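Local coordinates for putative lipoprotein (Clostridium perfringens ATCC 13124, PDB 4R7R) that is a putative lipoprotein of unknown function, built of helices and an antiparallel sheet and possibly able to bind lipid, at residues K24-D29 against S78-I83. Residues are numbered along the deposited sequence; the frame is centred on the assembly and turned at random.
Sequences KIRLLD and SEKYVI
R26 and K80 meet over the strand that separates them. The two side chains cross at about a right angle and touch at their far ends. NZ of K80 stands at the edge of the R26 guanidinium, in its plane, 3.4 Å from NH2. NH1 of R26 is farther from that amine, at 4.1 Å. Both NH2 and NZ are donors, so the pair is a close approach of like charges and not a bond. CD of K80 is also close, 3.7 Å from NH2 of R26, so a methylene as well as the amine lies beside the guanidinium.

Strands 24-29 and 80-85 are not neighbours in the antiparallel sheet. Strand 70-75 runs between them and is antiparallel to each. The CA atoms of R26 and V82, the nearest across the two segments, are 9.6 Å apart. R26 and K80 are the two residues that touch across the segments, and both reach over strand 70-75 with long side chains. The R26 chain bends at chi3 (-47°), which turns its guanidinium across the middle strand. K80 sends CG anti to its backbone N and bends at CG-CD (chi3 99°), bringing its amine round to the arginine.

R26 makes salt bridges through NH2 with D75, on the middle strand, and through NH1 with E35. This grip on both terminal nitrogens should fix the guanidinium plane, and the two carboxylates probably offset part of the positive charge at this spot. This face of the sheet is the looser, more solvent-accessible one: R26 and K80 are both partly exposed and bury little area together. The other face is packed tightly, with L27 set against I72 and helix 116-125.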
loop_
_atom_site.group_PDB
_atom_site.type_symbol
_atom_site.label_atom_id
_atom_site.label_comp_id
_atom_site.label_asym_id
_atom_site.label_seq_id
_atom_site.Cartn_x
_atom_site.Cartn_y
_atom_site.Cartn_z
ATOM N N LYS A 24 3.149 12.517 -1.310
ATOM C CA LYS A 24 3.456 12.272 -2.705
ATOM C C LYS A 24 3.563 10.770 -2.904
ATOM O O LYS A 24 4.024 10.052 -2.012
ATOM C CB LYS A 24 4.755 12.962 -3.114
ATOM C CG LYS A 24 4.649 14.461 -3.226
ATOM C CD LYS A 24 6.019 15.084 -3.399
ATOM C CE LYS A 24 5.909 16.556 -3.783
ATOM N NZ LYS A 24 7.248 17.202 -3.919
ATOM N N ILE A 25 3.131 10.287 -4.065
ATOM C CA ILE A 25 3.200 8.862 -4.324
ATOM C C ILE A 25 4.020 8.568 -5.566
ATOM O O ILE A 25 3.919 9.251 -6.572
ATOM C CB ILE A 25 1.808 8.246 -4.480
ATOM C CG1 ILE A 25 1.002 8.418 -3.194
ATOM C CG2 ILE A 25 1.926 6.775 -4.806
ATOM C CD1 ILE A 25 -0.454 8.013 -3.353
ATOM N N ARG A 26 4.858 7.549 -5.464
ATOM C CA ARG A 26 5.613 7.063 -6.594
ATOM C C ARG A 26 5.251 5.627 -6.836
ATOM O O ARG A 26 5.239 4.838 -5.905
ATOM C CB ARG A 26 7.102 7.180 -6.341
ATOM C CG ARG A 26 7.753 8.240 -7.151
ATOM C CD ARG A 26 9.186 8.432 -6.707
ATOM N NE ARG A 26 9.325 8.532 -5.254
ATOM C CZ ARG A 26 10.021 7.674 -4.514
ATOM N NH1 ARG A 26 10.641 6.647 -5.092
ATOM N NH2 ARG A 26 10.104 7.846 -3.200
ATOM N N LEU A 27 4.937 5.299 -8.083
ATOM C CA LEU A 27 4.650 3.931 -8.474
ATOM C C LEU A 27 5.824 3.339 -9.249
ATOM O O LEU A 27 6.364 3.975 -10.160
ATOM C CB LEU A 27 3.385 3.864 -9.327
ATOM C CG LEU A 27 2.049 4.262 -8.710
ATOM C CD1 LEU A 27 0.914 3.887 -9.648
ATOM C CD2 LEU A 27 1.874 3.577 -7.375
ATOM N N LEU A 28 6.209 2.120 -8.882
ATOM C CA LEU A 28 7.228 1.373 -9.605
ATOM C C LEU A 28 6.665 0.062 -10.186
ATOM O O LEU A 28 6.149 -0.777 -9.442
ATOM C CB LEU A 28 8.411 1.073 -8.681
ATOM C CG LEU A 28 9.573 0.319 -9.327
ATOM C CD1 LEU A 28 10.233 1.212 -10.348
ATOM C CD2 LEU A 28 10.569 -0.132 -8.281
ATOM N N ASP A 29 6.772 -0.108 -11.507
ATOM C CA ASP A 29 6.406 -1.362 -12.179
ATOM C C ASP A 29 7.518 -2.401 -11.941
ATOM O O ASP A 29 8.663 -2.186 -12.331
ATOM C CB ASP A 29 6.177 -1.104 -13.683
ATOM C CG ASP A 29 5.549 -2.299 -14.429
ATOM O OD1 ASP A 29 5.940 -3.455 -14.168
ATOM O OD2 ASP A 29 4.673 -2.077 -15.308
ATOM N N SER A 78 8.587 13.754 6.612
ATOM C CA SER A 78 9.831 13.172 7.107
ATOM C C SER A 78 9.949 11.681 6.778
ATOM O O SER A 78 11.013 11.206 6.381
ATOM C CB SER A 78 9.940 13.389 8.617
ATOM O OG SER A 78 8.731 13.036 9.266
ATOM N N GLU A 79 8.841 10.961 6.938
ATOM C CA GLU A 79 8.797 9.508 6.771
ATOM C C GLU A 79 8.542 9.064 5.336
ATOM O O GLU A 79 7.981 9.812 4.540
ATOM C CB GLU A 79 7.705 8.919 7.668
ATOM C CG GLU A 79 8.072 8.832 9.133
ATOM C CD GLU A 79 8.780 7.528 9.471
ATOM O OE1 GLU A 79 9.207 7.372 10.643
ATOM O OE2 GLU A 79 8.900 6.662 8.564
ATOM N N LYS A 80 8.951 7.840 5.016
ATOM C CA LYS A 80 8.529 7.193 3.778
ATOM C C LYS A 80 7.964 5.792 4.077
ATOM O O LYS A 80 8.535 5.025 4.854
ATOM C CB LYS A 80 9.676 7.092 2.754
ATOM C CG LYS A 80 9.310 6.152 1.567
ATOM C CD LYS A 80 10.065 6.428 0.265
ATOM C CE LYS A 80 11.244 5.483 0.057
ATOM N NZ LYS A 80 11.921 5.744 -1.249
ATOM N N TYR A 81 6.834 5.462 3.462
ATOM C CA TYR A 81 6.290 4.131 3.616
ATOM C C TYR A 81 6.210 3.430 2.261
ATOM O O TYR A 81 6.210 4.065 1.198
ATOM C CB TYR A 81 4.919 4.188 4.299
ATOM C CG TYR A 81 4.981 4.260 5.828
ATOM C CD1 TYR A 81 5.531 5.361 6.473
ATOM C CD2 TYR A 81 4.473 3.232 6.614
ATOM C CE1 TYR A 81 5.590 5.430 7.845
ATOM C CE2 TYR A 81 4.517 3.295 7.997
ATOM C CZ TYR A 81 5.083 4.393 8.609
ATOM O OH TYR A 81 5.137 4.456 9.988
ATOM N N VAL A 82 6.144 2.110 2.309
ATOM C CA VAL A 82 6.129 1.308 1.110
ATOM C C VAL A 82 4.914 0.397 1.151
ATOM O O VAL A 82 4.596 -0.181 2.187
ATOM C CB VAL A 82 7.441 0.476 0.974
ATOM C CG1 VAL A 82 7.356 -0.487 -0.170
ATOM C CG2 VAL A 82 8.641 1.399 0.802
ATOM N N ILE A 83 4.210 0.299 0.024
ATOM C CA ILE A 83 3.187 -0.725 -0.127
ATOM C C ILE A 83 3.554 -1.626 -1.309
ATOM O O ILE A 83 3.703 -1.148 -2.447
ATOM C CB ILE A 83 1.784 -0.132 -0.359
ATOM C CG1 ILE A 83 1.465 0.942 0.678
ATOM C CG2 ILE A 83 0.723 -1.237 -0.328
ATOM C CD1 ILE A 83 0.153 1.657 0.418
#